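Local coordinates for protein mevalonate kinase (Staphylococcus aureus, PDB 2X7I) that probably phosphorylates mevalonate with ATP to give 5-phosphomevalonate, an early step of the mevalonate route to isoprenoids, as a GHMP-family kinase, at residues A[34-39]-A[302-307]; A[6-11]-A[40-45]. One frame throughout, in Å; residues are numbered along the deposited sequence.

How the contacts relate
From the N terminus the chain runs out along strand 6-16, turns, and comes back antiparallel along strand 29-45, which serves both contacts. Contact 2 closes the first, short loop by pairing 6-11 with 40-45 as antiparallel neighbours of the mixed sheet, with 28 residues between them. Contact 1 has 262 residues between its segments: the corner in 34-39 meets 302-307 on the last strand, an outermost strand of the four-stranded antiparallel sheet, so it joins two separate sheets. Along the chain the two closures cross, since 34-39 lies between 6-11 and 40-45 while its partner 302-307 lies beyond both. Their centres are about 21 Å apart, yet they touch where I39 O lies 2.9 Å from S11 N, probably hydrogen-bonded.

Contact 1 of 2, residues A[34-39]-A[302-307]; sequences FNAGKI and WIENLG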
ATOM      1  N   PHE A  34      -5.048  -1.147   2.550  1.00 48.36           N
ATOM      2  CA  PHE A  34      -4.258  -0.829   3.738  1.00 49.12           C
ATOM      3  C   PHE A  34      -4.895   0.393   4.399  1.00 50.09           C
ATOM      4  O   PHE A  34      -4.515   1.532   4.142  1.00 49.51           O
ATOM      5  CB  PHE A  34      -2.802  -0.581   3.327  1.00 48.28           C
ATOM      6  CG  PHE A  34      -1.871  -0.223   4.464  1.00 49.05           C
ATOM      7  CD1 PHE A  34      -1.944  -0.858   5.684  1.00 50.66           C
ATOM      8  CD2 PHE A  34      -0.880   0.739   4.277  1.00 49.31           C
ATOM      9  CE1 PHE A  34      -1.071  -0.537   6.704  1.00 51.89           C
ATOM     10  CE2 PHE A  34      -0.001   1.059   5.288  1.00 50.72           C
ATOM     11  CZ  PHE A  34      -0.099   0.420   6.509  1.00 51.54           C
ATOM     12  N   ASN A  35      -5.876   0.130   5.250  1.00 51.85           N
ATOM     13  CA  ASN A  35      -6.708   1.178   5.857  1.00 53.71           C
ATOM     14  C   ASN A  35      -5.961   2.089   6.823  1.00 54.73           C
ATOM     15  O   ASN A  35      -6.432   3.181   7.118  1.00 55.71           O
ATOM     16  CB  ASN A  35      -7.899   0.559   6.587  1.00 54.95           C
ATOM     17  CG  ASN A  35      -8.800  -0.238   5.667  1.00 55.56           C
ATOM     18  OD1 ASN A  35      -9.309   0.285   4.673  1.00 56.82           O
ATOM     19  ND2 ASN A  35      -9.012  -1.507   5.995  1.00 56.19           N
ATOM     20  N   ALA A  36      -4.820   1.633   7.333  1.00 54.93           N
ATOM     21  CA  ALA A  36      -4.000   2.447   8.225  1.00 56.46           C
ATOM     22  C   ALA A  36      -3.272   3.574   7.468  1.00 56.20           C
ATOM     23  O   ALA A  36      -2.925   4.601   8.054  1.00 56.75           O
ATOM     24  CB  ALA A  36      -2.999   1.570   8.969  1.00 56.63           C
ATOM     25  N   GLY A  37      -3.048   3.378   6.174  1.00 55.60           N
ATOM     26  CA  GLY A  37      -2.378   4.380   5.338  1.00 55.74           C
ATOM     27  C   GLY A  37      -3.406   5.291   4.703  1.00 56.35           C
ATOM     28  O   GLY A  37      -4.376   4.816   4.127  1.00 56.77           O
ATOM     29  N   LYS A  38      -3.209   6.600   4.832  1.00 57.41           N
ATOM     30  CA  LYS A  38      -4.155   7.589   4.320  1.00 57.87           C
ATOM     31  C   LYS A  38      -3.431   8.698   3.567  1.00 56.61           C
ATOM     32  O   LYS A  38      -2.480   9.286   4.072  1.00 56.58           O
ATOM     33  CB  LYS A  38      -4.978   8.197   5.457  1.00 59.87           C
ATOM     34  CG  LYS A  38      -6.008   7.227   6.083  1.00 63.81           C
ATOM     35  CD  LYS A  38      -7.205   6.942   5.135  1.00 64.70           C
ATOM     36  CE  LYS A  38      -7.719   5.510   5.260  1.00 64.82           C
ATOM     37  NZ  LYS A  38      -8.394   5.231   6.571  1.00 66.87           N
ATOM     38  N   ILE A  39      -3.900   8.967   2.353  1.00 55.30           N
ATOM     39  CA  ILE A  39      -3.490  10.130   1.600  1.00 54.47           C
ATOM     40  C   ILE A  39      -4.709  11.032   1.435  1.00 55.20           C
ATOM     41  O   ILE A  39      -5.761  10.566   0.995  1.00 55.79           O
ATOM     42  CB  ILE A  39      -2.919   9.730   0.235  1.00 52.91           C
ATOM     43  CG1 ILE A  39      -1.646   8.898   0.440  1.00 52.35           C
ATOM     44  CG2 ILE A  39      -2.658  10.959  -0.616  1.00 52.22           C
ATOM     45  CD1 ILE A  39      -0.555   9.133  -0.595  1.00 52.20           C
ATOM     46  N   TRP A 302       2.704   0.397  11.553  1.00 53.75           N
ATOM     47  CA  TRP A 302       1.246   0.585  11.522  1.00 53.97           C
ATOM     48  C   TRP A 302       0.545  -0.664  12.052  1.00 53.57           C
ATOM     49  O   TRP A 302       1.043  -1.780  11.895  1.00 52.69           O
ATOM     50  CB  TRP A 302       0.742   0.821  10.093  1.00 53.11           C
ATOM     51  CG  TRP A 302       1.322   1.993   9.356  1.00 52.80           C
ATOM     52  CD1 TRP A 302       0.778   3.229   9.233  1.00 54.26           C
ATOM     53  CD2 TRP A 302       2.539   2.013   8.602  1.00 52.16           C
ATOM     54  NE1 TRP A 302       1.585   4.032   8.455  1.00 54.99           N
ATOM     55  CE2 TRP A 302       2.674   3.308   8.057  1.00 52.39           C
ATOM     56  CE3 TRP A 302       3.533   1.066   8.342  1.00 50.13           C
ATOM     57  CZ2 TRP A 302       3.760   3.679   7.268  1.00 52.85           C
ATOM     58  CZ3 TRP A 302       4.609   1.432   7.555  1.00 50.56           C
ATOM     59  CH2 TRP A 302       4.716   2.726   7.023  1.00 51.04           C
ATOM     60  N   ILE A 303      -0.621  -0.476  12.654  1.00 54.72           N
ATOM     61  CA  ILE A 303      -1.451  -1.585  13.070  1.00 54.89           C
ATOM     62  C   ILE A 303      -2.683  -1.625  12.179  1.00 54.90           C
ATOM     63  O   ILE A 303      -3.437  -0.656  12.108  1.00 56.08           O
ATOM     64  CB  ILE A 303      -1.863  -1.478  14.556  1.00 56.95           C
ATOM     65  CG1 ILE A 303      -0.636  -1.625  15.462  1.00 57.28           C
ATOM     66  CG2 ILE A 303      -2.891  -2.550  14.895  1.00 56.73           C
ATOM     67  CD1 ILE A 303      -0.910  -1.344  16.929  1.00 59.19           C
ATOM     68  N   GLU A 304      -2.862  -2.748  11.489  1.00 54.31           N
ATOM     69  CA  GLU A 304      -4.005  -2.967  10.620  1.00 54.77           C
ATOM     70  C   GLU A 304      -4.965  -3.962  11.273  1.00 55.99           C
ATOM     71  O   GLU A 304      -4.594  -5.110  11.535  1.00 55.45           O
ATOM     72  CB  GLU A 304      -3.521  -3.513   9.274  1.00 53.31           C
ATOM     73  CG  GLU A 304      -4.606  -3.668   8.196  1.00 54.01           C
ATOM     74  CD  GLU A 304      -5.068  -2.347   7.598  1.00 55.52           C
ATOM     75  OE1 GLU A 304      -4.383  -1.314   7.789  1.00 56.54           O
ATOM     76  OE2 GLU A 304      -6.119  -2.348   6.919  1.00 56.63           O
ATOM     77  N   ASN A 305      -6.189  -3.516  11.540  1.00 58.07           N
ATOM     78  CA  ASN A 305      -7.278  -4.421  11.919  1.00 59.81           C
ATOM     79  C   ASN A 305      -7.727  -5.155  10.667  1.00 59.38           C
ATOM     80  O   ASN A 305      -7.963  -4.523   9.640  1.00 59.44           O
ATOM     81  CB  ASN A 305      -8.452  -3.645  12.515  1.00 62.06           C
ATOM     82  CG  ASN A 305      -9.511  -4.552  13.149  1.00 64.09           C
ATOM     83  OD1 ASN A 305      -9.607  -5.749  12.851  1.00 63.60           O
ATOM     84  ND2 ASN A 305     -10.317  -3.970  14.026  1.00 65.15           N
ATOM     85  N   LEU A 306      -7.841  -6.478  10.740  1.00 59.50           N
ATOM     86  CA  LEU A 306      -8.167  -7.257   9.550  1.00 59.30           C
ATOM     87  C   LEU A 306      -9.669  -7.467   9.359  1.00 61.74           C
ATOM     88  O   LEU A 306     -10.086  -8.252   8.509  1.00 61.97           O
ATOM     89  CB  LEU A 306      -7.386  -8.572   9.524  1.00 58.15           C
ATOM     90  CG  LEU A 306      -5.858  -8.433   9.454  1.00 55.86           C
ATOM     91  CD1 LEU A 306      -5.208  -9.809   9.352  1.00 53.95           C
ATOM     92  CD2 LEU A 306      -5.405  -7.547   8.288  1.00 53.33           C
ATOM     93  N   GLY A 307     -10.473  -6.739  10.132  1.00 64.27           N
ATOM     94  CA  GLY A 307     -11.900  -6.572   9.836  1.00 66.97           C
ATOM     95  C   GLY A 307     -12.844  -7.583  10.453  1.00 69.50           C
ATOM     96  O   GLY A 307     -14.055  -7.501  10.246  1.00 72.00           O
TER
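A carboxylate grip on a type I turn, F34 to G37, together with an edge-to-face aromatic pair, joins the corner in strand 29-45 to the end of strand 300-305, linking the two sheets of this GHMP kinase. E304 presents its carboxylate to the N-H groups of the turn, and a turn about CB-CG (chi2 74°) brings CD round toward the backbone of N35 and A36. E304 OE1 takes A36 N on its syn lone pair, 3.0 Å away. E304 OE2 accepts from N35 N, also at 3.0 Å, on its syn side but 20° out of the carboxylate plane. N35 ND2 adds a weak bond to OE2. Two adjacent backbone N-H groups thus share one carboxylate and fix its rotation, which would be expected to favour the charged form. Alongside, the F34 ring stands edge-on to W302 in a T-shaped stack, planes at 81°, with F34 CZ 3.5 Å from W302 CG over one face of the indole. A36 CB packs against W302 CB at 4.0 Å. V178 of strand 175-180 touches both F34 and W302, L95 also meets F34, and I303 turns away from the corner to pack on helix 283-295.

Contact 2 of 2, residues A[6-11]-A[40-45]; sequences KGYGES and KVLIEA
K6 to E10 pair with E44 to K40 as neighbouring antiparallel strands of the mixed sheet in the GHMP kinase fold, their short axes 4.8 Å apart at closest, with 169° between their N-to-C directions. G7 with I43 and G9 with V41 are the hydrogen-bonded pairs, each closed by two backbone bonds; V41 N to G9 O, at 2.9 Å, is nearly straight (172°). K6 with E44, Y8 with L42 and E10 with K40 are non-hydrogen-bonded pairs whose side chains share one face. On the other face V41 and I43 meet helix 103-119, beside the two glycines. This helix also reaches the backbone of strand 6-16, R113 bonding to E10 O and D117 to Y8 N. On the face of K6, Y8, E10, K40, L42 and E44, the Y8 side chain crosses K40 diagonally. Its chi1 of 180° sets CG beside the carbonyl carbon. Y8 CD2 comes within 3.4 Å of V41 O, L42 CB lies at the ring edge, and the phenol oxygen rests against K40 CG and CD. E10 and K40 run side by side, pointing the same way, with E10 CG 3.7 Å from K40 CG. At the far end, K6 and E44 do likewise, K6 CD 3.9 Å from E44 CG, though their charged ends do not touch. L42 reaches back obliquely, its CD1 4.0 Å from K6 CG.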
ATOM      1  N   LYS A   6     -14.068  24.407  -4.300  1.00 73.07           N
ATOM      2  CA  LYS A   6     -13.356  23.564  -3.320  1.00 71.33           C
ATOM      3  C   LYS A   6     -13.658  22.064  -3.430  1.00 69.52           C
ATOM      4  O   LYS A   6     -14.802  21.661  -3.641  1.00 70.59           O
ATOM      5  CB  LYS A   6     -13.611  24.046  -1.887  1.00 73.14           C
ATOM      6  CG  LYS A   6     -12.702  23.371  -0.837  1.00 72.94           C
ATOM      7  CD  LYS A   6     -12.362  24.286   0.355  1.00 75.94           C
ATOM      8  CE  LYS A   6     -13.406  24.224   1.465  1.00 79.30           C
ATOM      9  NZ  LYS A   6     -13.334  22.932   2.222  1.00 79.38           N
ATOM     10  N   GLY A   7     -12.616  21.250  -3.267  1.00 66.83           N
ATOM     11  CA  GLY A   7     -12.706  19.807  -3.476  1.00 65.01           C
ATOM     12  C   GLY A   7     -11.751  19.001  -2.618  1.00 62.93           C
ATOM     13  O   GLY A   7     -10.573  19.325  -2.493  1.00 61.57           O
ATOM     14  N   TYR A   8     -12.268  17.930  -2.038  1.00 62.57           N
ATOM     15  CA  TYR A   8     -11.518  17.113  -1.102  1.00 61.54           C
ATOM     16  C   TYR A   8     -11.574  15.640  -1.507  1.00 59.58           C
ATOM     17  O   TYR A   8     -12.627  15.149  -1.908  1.00 59.97           O
ATOM     18  CB  TYR A   8     -12.101  17.287   0.305  1.00 63.49           C
ATOM     19  CG  TYR A   8     -11.378  16.462   1.331  1.00 64.65           C
ATOM     20  CD1 TYR A   8     -11.948  15.304   1.849  1.00 67.12           C
ATOM     21  CD2 TYR A   8     -10.096  16.810   1.742  1.00 65.90           C
ATOM     22  CE1 TYR A   8     -11.270  14.523   2.780  1.00 67.88           C
ATOM     23  CE2 TYR A   8      -9.409  16.046   2.670  1.00 67.24           C
ATOM     24  CZ  TYR A   8     -10.003  14.902   3.191  1.00 68.26           C
ATOM     25  OH  TYR A   8      -9.315  14.136   4.106  1.00 68.92           O
ATOM     26  N   GLY A   9     -10.446  14.941  -1.400  1.00 57.30           N
ATOM     27  CA  GLY A   9     -10.416  13.498  -1.642  1.00 56.06           C
ATOM     28  C   GLY A   9      -9.483  12.743  -0.714  1.00 55.13           C
ATOM     29  O   GLY A   9      -8.483  13.280  -0.245  1.00 54.76           O
ATOM     30  N   GLU A  10      -9.818  11.486  -0.452  1.00 54.95           N
ATOM     31  CA  GLU A  10      -9.012  10.611   0.393  1.00 54.30           C
ATOM     32  C   GLU A  10      -8.788   9.276  -0.276  1.00 52.53           C
ATOM     33  O   GLU A  10      -9.597   8.834  -1.100  1.00 51.93           O
ATOM     34  CB  GLU A  10      -9.723  10.336   1.712  1.00 56.02           C
ATOM     35  CG  GLU A  10      -9.201  11.116   2.872  1.00 58.64           C
ATOM     36  CD  GLU A  10     -10.138  11.056   4.057  1.00 61.53           C
ATOM     37  OE1 GLU A  10     -10.695   9.975   4.314  1.00 62.60           O
ATOM     38  OE2 GLU A  10     -10.333  12.090   4.722  1.00 64.82           O
ATOM     39  N   SER A  11      -7.713   8.614   0.136  1.00 51.32           N
ATOM     40  CA  SER A  11      -7.418   7.265  -0.327  1.00 49.93           C
ATOM     41  C   SER A  11      -6.650   6.446   0.704  1.00 49.36           C
ATOM     42  O   SER A  11      -5.799   6.972   1.425  1.00 49.18           O
ATOM     43  CB  SER A  11      -6.600   7.320  -1.613  1.00 48.75           C
ATOM     44  OG  SER A  11      -6.457   6.018  -2.151  1.00 47.94           O
ATOM     45  N   LYS A  40      -4.558  12.308   1.804  1.00 55.27           N
ATOM     46  CA  LYS A  40      -5.612  13.311   1.673  1.00 55.71           C
ATOM     47  C   LYS A  40      -5.168  14.411   0.705  1.00 54.26           C
ATOM     48  O   LYS A  40      -4.063  14.942   0.836  1.00 53.57           O
ATOM     49  CB  LYS A  40      -5.908  13.958   3.029  1.00 57.61           C
ATOM     50  CG  LYS A  40      -6.304  12.995   4.146  1.00 59.31           C
ATOM     51  CD  LYS A  40      -6.420  13.733   5.468  1.00 61.56           C
ATOM     52  CE  LYS A  40      -6.932  12.827   6.580  1.00 64.13           C
ATOM     53  NZ  LYS A  40      -5.973  11.722   6.899  1.00 63.94           N
ATOM     54  N   VAL A  41      -6.036  14.765  -0.241  1.00 53.13           N
ATOM     55  CA  VAL A  41      -5.785  15.888  -1.142  1.00 52.21           C
ATOM     56  C   VAL A  41      -6.886  16.942  -1.001  1.00 53.67           C
ATOM     57  O   VAL A  41      -8.074  16.616  -0.992  1.00 54.35           O
ATOM     58  CB  VAL A  41      -5.672  15.426  -2.628  1.00 51.02           C
ATOM     59  CG1 VAL A  41      -5.580  16.637  -3.573  1.00 50.15           C
ATOM     60  CG2 VAL A  41      -4.471  14.487  -2.806  1.00 48.01           C
ATOM     61  N   LEU A  42      -6.476  18.201  -0.880  1.00 54.15           N
ATOM     62  CA  LEU A  42      -7.393  19.337  -0.859  1.00 55.86           C
ATOM     63  C   LEU A  42      -7.022  20.301  -1.989  1.00 55.70           C
ATOM     64  O   LEU A  42      -5.859  20.658  -2.144  1.00 54.55           O
ATOM     65  CB  LEU A  42      -7.324  20.052   0.493  1.00 56.96           C
ATOM     66  CG  LEU A  42      -8.130  21.348   0.630  1.00 59.82           C
ATOM     67  CD1 LEU A  42      -9.635  21.104   0.486  1.00 61.28           C
ATOM     68  CD2 LEU A  42      -7.820  22.035   1.964  1.00 61.31           C
ATOM     69  N   ILE A  43      -8.022  20.710  -2.767  1.00 56.87           N
ATOM     70  CA  ILE A  43      -7.852  21.681  -3.846  1.00 57.39           C
ATOM     71  C   ILE A  43      -8.749  22.871  -3.546  1.00 60.26           C
ATOM     72  O   ILE A  43      -9.967  22.715  -3.491  1.00 61.41           O
ATOM     73  CB  ILE A  43      -8.251  21.089  -5.223  1.00 56.62           C
ATOM     74  CG1 ILE A  43      -7.602  19.713  -5.428  1.00 54.37           C
ATOM     75  CG2 ILE A  43      -7.882  22.064  -6.344  1.00 56.08           C
ATOM     76  CD1 ILE A  43      -7.785  19.120  -6.820  1.00 53.33           C
ATOM     77  N   GLU A  44      -8.146  24.044  -3.353  1.00 61.88           N
ATOM     78  CA  GLU A  44      -8.876  25.266  -3.003  1.00 65.09           C
ATOM     79  C   GLU A  44      -8.681  26.388  -4.014  1.00 65.74           C
ATOM     80  O   GLU A  44      -7.557  26.847  -4.213  1.00 64.64           O
ATOM     81  CB  GLU A  44      -8.388  25.804  -1.658  1.00 66.31           C
ATOM     82  CG  GLU A  44      -8.645  24.906  -0.467  1.00 68.23           C
ATOM     83  CD  GLU A  44      -8.032  25.468   0.806  1.00 71.03           C
ATOM     84  OE1 GLU A  44      -6.793  25.309   0.986  1.00 71.77           O
ATOM     85  OE2 GLU A  44      -8.783  26.065   1.612  1.00 71.45           O
ATOM     86  N   ALA A  45      -9.771  26.850  -4.616  1.00 67.84           N
ATOM     87  CA  ALA A  45      -9.753  28.098  -5.373  1.00 69.79           C
ATOM     88  C   ALA A  45      -9.550  29.254  -4.400  1.00 71.88           C
ATOM     89  O   ALA A  45     -10.150  29.282  -3.329  1.00 73.00           O
ATOM     90  CB  ALA A  45     -11.043  28.283  -6.147  1.00 71.27           C
TER